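Local structure of phosphoglycerol transferase GacH (Streptococcus pyogenes MGAS5005, 6DGM) at residues S74-M80 / L290-W296; D38-I42 / K261-V265; V64-I68 / D246-R250. The protein probably transfers glycerol phosphate, in the sn-1 form, to a streptococcal rhamnose polysaccharide, using the metal-dependent sulfatase-family domain described here. All blocks are in the same frame, centred on the assembly; numbering follows the deposited sequence.

Contact 1 (S74-M80 / L290-W296)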
loop_
_atom_site.group_PDB
_atom_site.type_symbol
_atom_site.label_atom_id
_atom_site.label_comp_id
_atom_site.label_asym_id
_atom_site.label_seq_id
_atom_site.Cartn_x
_atom_site.Cartn_y
_atom_site.Cartn_z
ATOM N N SER A 74 -14.555 -0.485 11.760
ATOM C CA SER A 74 -15.766 -0.271 10.978
ATOM C C SER A 74 -15.689 -0.833 9.569
ATOM O O SER A 74 -16.695 -0.821 8.853
ATOM C CB SER A 74 -16.058 1.234 10.845
ATOM O OG SER A 74 -15.159 1.880 9.928
ATOM N N THR A 75 -14.530 -1.305 9.143
ATOM C CA THR A 75 -14.349 -1.666 7.749
ATOM C C THR A 75 -13.234 -2.696 7.670
ATOM O O THR A 75 -12.570 -2.995 8.664
ATOM C CB THR A 75 -14.022 -0.426 6.907
ATOM O OG1 THR A 75 -14.146 -0.758 5.522
ATOM C CG2 THR A 75 -12.619 0.100 7.203
ATOM N N THR A 76 -13.037 -3.228 6.474
ATOM C CA THR A 76 -11.939 -4.160 6.246
ATOM C C THR A 76 -10.630 -3.524 6.675
ATOM O O THR A 76 -10.282 -2.432 6.226
ATOM C CB THR A 76 -11.896 -4.516 4.758
ATOM O OG1 THR A 76 -13.158 -5.078 4.389
ATOM C CG2 THR A 76 -10.766 -5.498 4.448
ATOM N N ALA A 77 -9.904 -4.200 7.560
ATOM C CA ALA A 77 -8.731 -3.580 8.163
ATOM C C ALA A 77 -7.951 -4.624 8.943
ATOM O O ALA A 77 -8.469 -5.692 9.278
ATOM C CB ALA A 77 -9.126 -2.436 9.103
ATOM N N GLY A 78 -6.706 -4.289 9.254
ATOM C CA GLY A 78 -5.884 -5.194 10.019
ATOM C C GLY A 78 -4.446 -4.738 10.076
ATOM O O GLY A 78 -4.159 -3.540 10.160
ATOM N N LEU A 79 -3.541 -5.707 10.011
ATOM C CA LEU A 79 -2.115 -5.458 10.000
ATOM C C LEU A 79 -1.546 -5.809 8.632
ATOM O O LEU A 79 -1.990 -6.761 7.983
ATOM C CB LEU A 79 -1.414 -6.306 11.063
ATOM C CG LEU A 79 -1.954 -6.132 12.480
ATOM C CD1 LEU A 79 -1.227 -7.053 13.442
ATOM C CD2 LEU A 79 -1.815 -4.698 12.930
ATOM N N MET A 80 -0.561 -5.025 8.214
ATOM C CA MET A 80 0.191 -5.267 6.996
ATOM C C MET A 80 1.612 -5.663 7.367
ATOM O O MET A 80 2.269 -4.973 8.159
ATOM C CB MET A 80 0.256 -3.992 6.156
ATOM C CG MET A 80 0.846 -4.202 4.778
ATOM S SD MET A 80 1.517 -2.688 4.090
ATOM C CE MET A 80 3.078 -2.576 4.973
ATOM N N LEU A 290 5.052 -4.994 11.439
ATOM C CA LEU A 290 3.601 -5.025 11.283
ATOM C C LEU A 290 3.025 -3.626 11.475
ATOM O O LEU A 290 2.988 -3.107 12.599
ATOM C CB LEU A 290 2.969 -6.016 12.262
ATOM C CG LEU A 290 3.295 -7.486 11.990
ATOM C CD1 LEU A 290 2.816 -8.363 13.121
ATOM C CD2 LEU A 290 2.673 -7.926 10.659
ATOM N N THR A 291 2.526 -3.045 10.384
ATOM C CA THR A 291 1.878 -1.742 10.408
ATOM C C THR A 291 0.361 -1.910 10.309
ATOM O O THR A 291 -0.162 -3.011 10.124
ATOM C CB THR A 291 2.368 -0.889 9.238
ATOM O OG1 THR A 291 1.883 -1.467 8.011
ATOM C CG2 THR A 291 3.884 -0.815 9.189
ATOM N N ASP A 292 -0.350 -0.782 10.408
ATOM C CA ASP A 292 -1.809 -0.751 10.295
ATOM C C ASP A 292 -2.258 -0.484 8.869
ATOM O O ASP A 292 -1.618 0.270 8.137
ATOM C CB ASP A 292 -2.352 0.358 11.199
ATOM C CG ASP A 292 -1.988 0.140 12.647
ATOM O OD1 ASP A 292 -0.876 0.575 13.055
ATOM O OD2 ASP A 292 -2.797 -0.499 13.370
ATOM N N TYR A 293 -3.368 -1.105 8.479
ATOM C CA TYR A 293 -4.011 -0.762 7.220
ATOM C C TYR A 293 -5.528 -0.783 7.388
ATOM O O TYR A 293 -6.079 -1.458 8.261
ATOM C CB TYR A 293 -3.615 -1.703 6.060
ATOM C CG TYR A 293 -4.464 -2.965 5.986
ATOM C CD1 TYR A 293 -5.635 -2.988 5.237
ATOM C CD2 TYR A 293 -4.115 -4.121 6.691
ATOM C CE1 TYR A 293 -6.428 -4.109 5.193
ATOM C CE2 TYR A 293 -4.911 -5.253 6.649
ATOM C CZ TYR A 293 -6.062 -5.243 5.892
ATOM O OH TYR A 293 -6.877 -6.348 5.821
ATOM N N PHE A 294 -6.199 -0.037 6.519
ATOM C CA PHE A 294 -7.639 -0.169 6.351
ATOM C C PHE A 294 -8.011 0.095 4.898
ATOM O O PHE A 294 -7.278 0.749 4.149
ATOM C CB PHE A 294 -8.454 0.699 7.330
ATOM C CG PHE A 294 -8.312 2.193 7.148
ATOM C CD1 PHE A 294 -8.952 2.844 6.115
ATOM C CD2 PHE A 294 -7.590 2.953 8.061
ATOM C CE1 PHE A 294 -8.851 4.209 5.955
ATOM C CE2 PHE A 294 -7.497 4.330 7.919
ATOM C CZ PHE A 294 -8.135 4.960 6.868
ATOM N N ILE A 295 -9.167 -0.437 4.511
ATOM C CA ILE A 295 -9.740 -0.249 3.188
ATOM C C ILE A 295 -11.153 0.258 3.448
ATOM O O ILE A 295 -11.987 -0.483 3.975
ATOM C CB ILE A 295 -9.743 -1.544 2.365
ATOM C CG1 ILE A 295 -8.306 -2.061 2.186
ATOM C CG2 ILE A 295 -10.378 -1.280 1.012
ATOM C CD1 ILE A 295 -8.178 -3.370 1.393
ATOM N N TRP A 296 -11.393 1.543 3.155
ATOM C CA TRP A 296 -12.607 2.241 3.567
ATOM C C TRP A 296 -13.235 2.911 2.355
ATOM O O TRP A 296 -12.548 3.635 1.628
ATOM C CB TRP A 296 -12.248 3.320 4.598
ATOM C CG TRP A 296 -13.383 4.202 5.067
ATOM C CD1 TRP A 296 -14.149 4.016 6.171
ATOM C CD2 TRP A 296 -13.852 5.410 4.452
ATOM N NE1 TRP A 296 -15.067 5.024 6.289
ATOM C CE2 TRP A 296 -14.910 5.893 5.243
ATOM C CE3 TRP A 296 -13.490 6.117 3.305
ATOM C CZ2 TRP A 296 -15.607 7.069 4.934
ATOM C CZ3 TRP A 296 -14.170 7.281 2.999
ATOM C CH2 TRP A 296 -15.215 7.752 3.814
#
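Antiparallel pairing (axes at 150°) joins these segments. T75 sends its OG1 to I295 O, a 2.7 Å hydrogen bond, while its CG2 sits at the edge of the W296 ring. T76 O then accepts from I295 N (2.9 Å). A77 faces F294 in a non-hydrogen-bonded pair (CB to CB 3.7 Å), and its CA makes a CH-pi contact over the Y293 ring, 4.2 Å from the centroid. At G78 both bonds to Y293, N to O and O to N, measure 3.1 Å; the ring lies over the A77-G78 backbone, where a side chain on residue 78 would be crowded. L79 CA approaches T291 O (3.1 Å), and M80 closes a second hydrogen-bonded pair: M80 N to T291 O 2.8 Å, T291 N to M80 O 3.0 Å. Strand 290-297 thus lies between strands 77-81 and 263-269 of the mixed sheet central to the alkaline phosphatase-like fold, near manganese ligands D270 and H271; helix 314-321 covers M80 and I295, and helix 229-257 F294 and W296.

Contact 2 (D38-I42 / K261-V265)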
loop_
_atom_site.group_PDB
_atom_site.type_symbol
_atom_site.label_atom_id
_atom_site.label_comp_id
_atom_site.label_asym_id
_atom_site.label_seq_id
_atom_site.Cartn_x
_atom_site.Cartn_y
_atom_site.Cartn_z
ATOM N N ASP A 38 -15.671 2.086 -12.028
ATOM C CA ASP A 38 -16.736 2.945 -11.523
ATOM C C ASP A 38 -16.405 3.549 -10.163
ATOM O O ASP A 38 -17.187 4.345 -9.643
ATOM C CB ASP A 38 -18.051 2.170 -11.392
ATOM C CG ASP A 38 -18.628 1.748 -12.719
ATOM O OD1 ASP A 38 -18.357 2.403 -13.749
ATOM O OD2 ASP A 38 -19.387 0.764 -12.713
ATOM N N GLN A 39 -15.282 3.172 -9.569
ATOM C CA GLN A 39 -14.874 3.647 -8.262
ATOM C C GLN A 39 -13.679 4.576 -8.437
ATOM O O GLN A 39 -12.749 4.272 -9.196
ATOM C CB GLN A 39 -14.368 2.497 -7.369
ATOM C CG GLN A 39 -14.900 1.123 -7.674
ATOM C CD GLN A 39 -16.277 0.897 -7.110
ATOM O OE1 GLN A 39 -16.610 1.397 -6.035
ATOM N NE2 GLN A 39 -17.091 0.137 -7.833
ATOM N N THR A 40 -13.671 5.677 -7.700
ATOM C CA THR A 40 -12.444 6.438 -7.498
ATOM C C THR A 40 -11.693 5.821 -6.327
ATOM O O THR A 40 -12.283 5.493 -5.297
ATOM C CB THR A 40 -12.761 7.909 -7.263
ATOM O OG1 THR A 40 -13.066 8.500 -8.538
ATOM C CG2 THR A 40 -11.607 8.662 -6.594
ATOM N N VAL A 41 -10.407 5.602 -6.520
ATOM C CA VAL A 41 -9.590 4.825 -5.600
ATOM C C VAL A 41 -8.375 5.655 -5.220
ATOM O O VAL A 41 -7.724 6.248 -6.093
ATOM C CB VAL A 41 -9.175 3.479 -6.223
ATOM C CG1 VAL A 41 -8.134 2.828 -5.364
ATOM C CG2 VAL A 41 -10.421 2.580 -6.387
ATOM N N ILE A 42 -8.094 5.710 -3.920
ATOM C CA ILE A 42 -6.970 6.452 -3.361
ATOM C C ILE A 42 -6.091 5.468 -2.598
ATOM O O ILE A 42 -6.548 4.862 -1.624
ATOM C CB ILE A 42 -7.445 7.571 -2.425
ATOM C CG1 ILE A 42 -8.326 8.577 -3.178
ATOM C CG2 ILE A 42 -6.235 8.264 -1.803
ATOM C CD1 ILE A 42 -9.191 9.443 -2.264
ATOM N N LYS A 261 -19.752 10.445 -5.331
ATOM C CA LYS A 261 -18.968 9.551 -6.181
ATOM C C LYS A 261 -18.530 8.401 -5.289
ATOM O O LYS A 261 -18.102 8.658 -4.155
ATOM C CB LYS A 261 -17.717 10.275 -6.705
ATOM C CG LYS A 261 -16.757 9.391 -7.506
ATOM C CD LYS A 261 -17.301 9.047 -8.899
ATOM C CE LYS A 261 -16.426 7.997 -9.579
ATOM N NZ LYS A 261 -16.951 7.635 -10.932
ATOM N N PRO A 262 -18.609 7.143 -5.736
ATOM C CA PRO A 262 -18.038 6.058 -4.920
ATOM C C PRO A 262 -16.523 6.204 -4.843
ATOM O O PRO A 262 -15.839 6.253 -5.872
ATOM C CB PRO A 262 -18.461 4.773 -5.648
ATOM C CG PRO A 262 -19.098 5.194 -6.918
ATOM C CD PRO A 262 -19.378 6.646 -6.889
ATOM N N ILE A 263 -15.998 6.285 -3.618
ATOM C CA ILE A 263 -14.575 6.499 -3.367
ATOM C C ILE A 263 -14.118 5.462 -2.352
ATOM O O ILE A 263 -14.760 5.290 -1.312
ATOM C CB ILE A 263 -14.317 7.923 -2.826
ATOM C CG1 ILE A 263 -14.670 8.978 -3.884
ATOM C CG2 ILE A 263 -12.875 8.071 -2.389
ATOM C CD1 ILE A 263 -14.703 10.410 -3.358
ATOM N N THR A 264 -13.000 4.786 -2.634
ATOM C CA THR A 264 -12.414 3.849 -1.675
ATOM C C THR A 264 -10.964 4.234 -1.429
ATOM O O THR A 264 -10.240 4.570 -2.366
ATOM C CB THR A 264 -12.543 2.393 -2.148
ATOM O OG1 THR A 264 -13.931 2.044 -2.243
ATOM C CG2 THR A 264 -11.897 1.428 -1.162
ATOM N N VAL A 265 -10.576 4.225 -0.159
ATOM C CA VAL A 265 -9.226 4.554 0.287
ATOM C C VAL A 265 -8.575 3.281 0.816
ATOM O O VAL A 265 -9.145 2.590 1.671
ATOM C CB VAL A 265 -9.249 5.615 1.399
ATOM C CG1 VAL A 265 -7.840 5.910 1.885
ATOM C CG2 VAL A 265 -9.948 6.905 0.938
HETATM O O HOH W 1 -19.267 6.086 -10.598
HETATM O O HOH W 2 -15.737 2.938 -4.087
#
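Two strands run side by side in the same direction, their short axes 17° apart and 4.7 Å at closest approach, as a parallel ladder T40-I263, V41-T264, I42-V265. Three backbone hydrogen bonds hold it. T40 embraces I263, its N reaching P262 O (2.9 Å) and its O accepting from T264 N (2.8 Å); T264 in turn straddles V41, because its O receives I42 N at 2.9 Å. CA-H...O contacts fill the gaps, I263 CA to T40 O at 3.2 Å, V41 CA to T264 O and V265 CA to I42 O both at 3.3 Å. The apolar side-chain contacts lie on the face bearing T40, I42, I263 and V265, where I42 CD1 is 3.9 Å from I263 CG2 and 4.2 Å from V265 CG2. Water extends the pairing at the strand starts. One molecule donates to D38 O (2.9 Å) and accepts from K261 NZ (2.8 Å), which also bonds to S198 OG; a second donates to OE1 of Q39 (2.6 Å), whose NE2 bonds to N35 O, and lies 2.7 Å from T264 OG1, which also meets S297 OG. Such parallel pairing fits the central sheet of the alkaline phosphatase-like fold. Strand 40-46 bonds on its other edge to strand 200-204, through V41 with Q199 and F201, and strand 263-269 to strand 290-297, through V265 with W296. Helix 229-257 lays L256 on I263 and V265, while L318 of helix 314-321 covers V41 and T264 on the opposite face.

Contact 3 (V64-I68 / D246-R250); sequences VLPNI and DKETR
Backbone amides in the first turn of one helix bond to an aspartate carboxylate of another. Helix 66-74 begins after L65, its N-cap residue (phi/psi -125/43); P66, N67 and I68 are helical (phi -64 to -71°, psi -34 to -40°), as are residues 246-250 (phi -58 to -69°, psi -32 to -48°), with R250 N bonded to D246 O at 3.2 Å. L65 and D246 are the closest backbone pair, CA to CA 5.4 Å. D246, with chi1 t and chi2 70°, points at the helix start: OD1 accepts from I68 N (2.8 Å) and OD2 from N67 N (3.0 Å). OD2 also takes a weak bond from N67 ND2 (2.9 Å) and lies 3.1 Å from P66 CD. A negative charge thus serves first-turn amides that have no helical carbonyl to bind, a characteristic way to stabilise a helix N-terminus. K247 turns away, though its CA is 4.0 Å from N67 ND2. T249 OG1 is 4.0 Å from CD1 of I68 (chi1 m, chi2 t) and bonds to Y186 OH and T245 O. R250 is fully extended (chi1 to chi4 near 180°), so NH1 reaches N67 OD1 at 3.2 Å, while NE pairs with E254; N67 (chi1 m, chi2 -62°) therefore bridges D246 and R250. On the sheet side, I68 and T249 both rest on F267 of strand 263-269, and V64 packs on A239 and L242, earlier in helix 229-257.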
loop_
_atom_site.group_PDB
_atom_site.type_symbol
_atom_site.label_atom_id
_atom_site.label_comp_id
_atom_site.label_asym_id
_atom_site.label_seq_id
_atom_site.Cartn_x
_atom_site.Cartn_y
_atom_site.Cartn_z
ATOM N N VAL A 64 -3.050 7.566 20.686
ATOM C CA VAL A 64 -2.761 8.561 19.655
ATOM C C VAL A 64 -3.341 8.185 18.304
ATOM O O VAL A 64 -3.203 8.953 17.346
ATOM C CB VAL A 64 -1.252 8.882 19.549
ATOM C CG1 VAL A 64 -0.772 9.494 20.870
ATOM C CG2 VAL A 64 -0.441 7.648 19.172
ATOM N N LEU A 65 -3.981 7.025 18.198
ATOM C CA LEU A 65 -4.682 6.649 16.977
ATOM C C LEU A 65 -6.138 6.297 17.273
ATOM O O LEU A 65 -6.653 5.315 16.727
ATOM C CB LEU A 65 -3.975 5.468 16.310
ATOM C CG LEU A 65 -2.575 5.751 15.764
ATOM C CD1 LEU A 65 -2.030 4.489 15.098
ATOM C CD2 LEU A 65 -2.558 6.891 14.771
ATOM N N PRO A 66 -6.854 7.058 18.115
ATOM C CA PRO A 66 -8.237 6.641 18.421
ATOM C C PRO A 66 -9.166 6.665 17.222
ATOM O O PRO A 66 -9.979 5.743 17.063
ATOM C CB PRO A 66 -8.677 7.627 19.516
ATOM C CG PRO A 66 -7.837 8.835 19.269
ATOM C CD PRO A 66 -6.500 8.315 18.808
ATOM N N ASN A 67 -9.050 7.672 16.350
ATOM C CA ASN A 67 -9.930 7.730 15.187
ATOM C C ASN A 67 -9.584 6.643 14.178
ATOM O O ASN A 67 -10.476 6.036 13.579
ATOM C CB ASN A 67 -9.863 9.104 14.524
ATOM C CG ASN A 67 -10.379 10.205 15.428
ATOM O OD1 ASN A 67 -11.543 10.205 15.821
ATOM N ND2 ASN A 67 -9.514 11.135 15.775
ATOM N N ILE A 68 -8.298 6.382 13.974
ATOM C CA ILE A 68 -7.923 5.341 13.025
ATOM C C ILE A 68 -8.307 3.972 13.558
ATOM O O ILE A 68 -8.757 3.102 12.795
ATOM C CB ILE A 68 -6.439 5.482 12.645
ATOM C CG1 ILE A 68 -6.283 6.663 11.670
ATOM C CG2 ILE A 68 -5.927 4.186 11.993
ATOM C CD1 ILE A 68 -4.849 7.070 11.390
ATOM N N ASP A 246 -3.946 11.366 13.013
ATOM C CA ASP A 246 -5.159 10.650 13.368
ATOM C C ASP A 246 -6.381 11.540 13.209
ATOM O O ASP A 246 -7.380 11.141 12.595
ATOM C CB ASP A 246 -5.030 10.143 14.797
ATOM C CG ASP A 246 -6.205 9.310 15.219
ATOM O OD1 ASP A 246 -6.342 8.188 14.701
ATOM O OD2 ASP A 246 -6.974 9.777 16.077
ATOM N N LYS A 247 -6.313 12.765 13.737
ATOM C CA LYS A 247 -7.430 13.697 13.606
ATOM C C LYS A 247 -7.646 14.117 12.158
ATOM O O LYS A 247 -8.796 14.230 11.710
ATOM C CB LYS A 247 -7.197 14.917 14.489
ATOM C CG LYS A 247 -7.186 14.594 15.960
ATOM C CD LYS A 247 -6.870 15.843 16.769
ATOM C CE LYS A 247 -6.701 15.513 18.238
ATOM N NZ LYS A 247 -5.590 14.542 18.451
ATOM N N GLU A 248 -6.566 14.379 11.418
ATOM C CA GLU A 248 -6.725 14.829 10.044
ATOM C C GLU A 248 -7.264 13.716 9.151
ATOM O O GLU A 248 -7.970 13.998 8.181
ATOM C CB GLU A 248 -5.410 15.370 9.490
ATOM C CG GLU A 248 -4.859 16.569 10.252
ATOM C CD GLU A 248 -5.746 17.797 10.155
ATOM O OE1 GLU A 248 -6.634 17.842 9.267
ATOM O OE2 GLU A 248 -5.557 18.736 10.977
ATOM N N THR A 249 -6.918 12.455 9.441
ATOM C CA THR A 249 -7.429 11.339 8.655
ATOM C C THR A 249 -8.937 11.212 8.841
ATOM O O THR A 249 -9.677 11.022 7.868
ATOM C CB THR A 249 -6.699 10.047 9.060
ATOM O OG1 THR A 249 -5.282 10.182 8.837
ATOM C CG2 THR A 249 -7.209 8.833 8.264
ATOM N N ARG A 250 -9.420 11.346 10.077
ATOM C CA ARG A 250 -10.863 11.359 10.295
ATOM C C ARG A 250 -11.533 12.485 9.512
ATOM O O ARG A 250 -12.567 12.272 8.870
ATOM C CB ARG A 250 -11.171 11.497 11.786
ATOM C CG ARG A 250 -12.651 11.746 12.100
ATOM C CD ARG A 250 -12.857 11.962 13.584
ATOM N NE ARG A 250 -14.221 12.374 13.902
ATOM C CZ ARG A 250 -14.670 12.590 15.134
ATOM N NH1 ARG A 250 -13.858 12.433 16.172
ATOM N NH2 ARG A 250 -15.930 12.956 15.329
#

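Contacts 1 and 2 build adjoining parts of the same mixed sheet, one antiparallel and one parallel, and both are largely buried. They meet directly: W296 O lies 2.7 Å from V265 N, probably a hydrogen bond, and the I295 and T264 side chains pack. Their chemistry is mostly backbone ladders, with two waters joining side chains and backbone in contact 2. Contact 3, partly exposed, joins two helices instead, so side-chain groups bond to first-turn backbone amides and to each other. Its helices lead into the sheet, 66-74 into the strand of contact 1 and 229-257 into that of contact 2. T249 CG2 touches F294 CZ at 4.2 Å, whereas contacts 2 and 3 stay about 7 Å apart at their nearest atoms.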